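Local atomic coordinates of L-ribulose 3-epimerase (Methylomonas sp. DH-1, PDB entry 7CJ7), a protein that catalyses the manganese-dependent epimerisation of ketoses at C3, acting best on L-ribulose and also on D-ribulose, D-allulose and D-fructose. Residues E91-A96 against A133-L138. Sequence-based numbering, arbitrary orientation.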
# COMPACT_ATOMS: atom_id res chain seq x y z
N GLU A 91 0.18 -26.29 -11.90
CA GLU A 91 0.08 -27.51 -11.04
C GLU A 91 -0.48 -27.11 -9.67
O GLU A 91 -1.42 -27.78 -9.21
CB GLU A 91 1.44 -28.18 -10.95
CG GLU A 91 1.49 -29.36 -10.00
CD GLU A 91 2.90 -29.89 -9.79
OE1 GLU A 91 3.74 -29.17 -9.19
OE2 GLU A 91 3.17 -31.01 -10.24
N LEU A 92 0.02 -26.04 -9.06
CA LEU A 92 -0.52 -25.54 -7.77
C LEU A 92 -2.00 -25.19 -7.94
O LEU A 92 -2.81 -25.56 -7.07
CB LEU A 92 0.30 -24.35 -7.28
CG LEU A 92 0.05 -23.95 -5.82
CD1 LEU A 92 1.25 -23.24 -5.23
CD2 LEU A 92 -1.19 -23.08 -5.70
N LEU A 93 -2.37 -24.49 -9.01
CA LEU A 93 -3.78 -24.04 -9.18
C LEU A 93 -4.71 -25.25 -9.39
O LEU A 93 -5.85 -25.24 -8.88
CB LEU A 93 -3.83 -23.04 -10.33
CG LEU A 93 -3.16 -21.70 -10.05
CD1 LEU A 93 -2.92 -20.94 -11.35
CD2 LEU A 93 -3.98 -20.87 -9.07
N ARG A 94 -4.24 -26.27 -10.11
CA ARG A 94 -5.02 -27.53 -10.30
C ARG A 94 -5.24 -28.18 -8.92
O ARG A 94 -6.37 -28.57 -8.62
CB ARG A 94 -4.31 -28.46 -11.29
CG ARG A 94 -4.44 -28.03 -12.75
CD ARG A 94 -4.12 -29.18 -13.68
NE ARG A 94 -2.78 -29.70 -13.44
CZ ARG A 94 -1.67 -29.24 -14.03
NH1 ARG A 94 -1.76 -28.29 -14.94
NH2 ARG A 94 -0.49 -29.75 -13.72
N LYS A 95 -4.19 -28.26 -8.10
CA LYS A 95 -4.28 -28.90 -6.76
C LYS A 95 -5.27 -28.10 -5.89
O LYS A 95 -6.08 -28.75 -5.18
CB LYS A 95 -2.91 -28.99 -6.10
CG LYS A 95 -2.90 -29.71 -4.76
CD LYS A 95 -3.27 -31.18 -4.86
CE LYS A 95 -3.40 -31.84 -3.51
NZ LYS A 95 -3.86 -33.24 -3.64
N ALA A 96 -5.21 -26.77 -5.93
CA ALA A 96 -6.10 -25.88 -5.15
C ALA A 96 -7.54 -26.12 -5.59
O ALA A 96 -8.42 -26.26 -4.73
CB ALA A 96 -5.70 -24.44 -5.29
N ALA A 133 -3.37 -16.43 -20.40
CA ALA A 133 -3.39 -17.82 -20.90
C ALA A 133 -3.56 -18.77 -19.71
O ALA A 133 -4.36 -19.72 -19.81
CB ALA A 133 -2.13 -18.12 -21.67
N ALA A 134 -2.83 -18.52 -18.62
CA ALA A 134 -2.89 -19.35 -17.39
C ALA A 134 -4.32 -19.33 -16.85
O ALA A 134 -4.79 -20.38 -16.37
CB ALA A 134 -1.91 -18.86 -16.36
N MET A 135 -4.98 -18.18 -16.88
CA MET A 135 -6.34 -18.07 -16.29
C MET A 135 -7.35 -18.76 -17.22
O MET A 135 -8.36 -19.29 -16.71
CB MET A 135 -6.73 -16.62 -16.01
CG MET A 135 -5.90 -16.00 -14.89
SD MET A 135 -5.95 -16.91 -13.32
CE MET A 135 -4.60 -18.07 -13.52
N GLN A 136 -7.09 -18.80 -18.53
CA GLN A 136 -7.92 -19.60 -19.45
C GLN A 136 -7.79 -21.08 -19.09
O GLN A 136 -8.82 -21.75 -19.02
CB GLN A 136 -7.54 -19.33 -20.90
CG GLN A 136 -7.88 -17.92 -21.33
CD GLN A 136 -7.36 -17.60 -22.70
OE1 GLN A 136 -6.33 -18.13 -23.13
NE2 GLN A 136 -8.05 -16.71 -23.39
N ARG A 137 -6.56 -21.58 -18.92
CA ARG A 137 -6.34 -23.02 -18.63
C ARG A 137 -7.00 -23.36 -17.28
O ARG A 137 -7.65 -24.42 -17.19
CB ARG A 137 -4.84 -23.35 -18.66
CG ARG A 137 -4.19 -23.15 -20.01
CD ARG A 137 -2.80 -23.77 -20.08
NE ARG A 137 -1.87 -23.18 -19.13
CZ ARG A 137 -1.16 -22.08 -19.35
NH1 ARG A 137 -1.28 -21.42 -20.49
NH2 ARG A 137 -0.32 -21.62 -18.43
N LEU A 138 -6.84 -22.50 -16.28
CA LEU A 138 -7.41 -22.74 -14.93
C LEU A 138 -8.94 -22.69 -15.02
O LEU A 138 -9.58 -23.59 -14.47
CB LEU A 138 -6.91 -21.69 -13.94
CG LEU A 138 -7.58 -21.74 -12.57
CD1 LEU A 138 -7.39 -23.11 -11.93
CD2 LEU A 138 -7.04 -20.64 -11.67
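Leu93 and Leu138 carry most of this helix-to-helix contact, their side chains crossing at about a right angle. Leu138 holds CG anti to its own backbone nitrogen (chi1 173°), which sends its two methyls across to the other helix. There they divide the work: CD1 rests 3.9 Å from CB of Leu93, close to the root of that side chain, while CD2 meets the branch beyond it, 4.0 Å from Leu93 CD2. Branched leucines suit these two places, because each can present a pair of methyls and fill the space between the helices; the CA atoms of Leu93 and Leu138 lie 6.9 Å apart, the nearest such pair of the two segments. The CB of Met135 points away from 91-96, but its unbranched chain bends at chi2 (-57°) and again at chi3 (89°), bringing CE to 4.0 Å from Leu93 CD1. All three side chains are buried and touch Ile112 of strand 107-112; the tight part of the interface is thus an apolar cluster against the barrel wall.

Toward solvent the helices are joined more loosely. Arg94 and Arg137 are exposed, with Arg94 NH1 still 6.6 Å from Arg137 NE. Long charged chains fit here: Ala134 CA lies 3.6 Å off one face of the Arg137 guanidinium, toward its rim, and the same group reaches Asp90 in a salt bridge that ties the helices together at the surface.

Helices 83-102 and 125-143 follow the third and fourth strands of the eight-stranded parallel barrel, and this apolar seam between neighbouring outer helices, backed by a strand, is typical of the TIM-barrel fold.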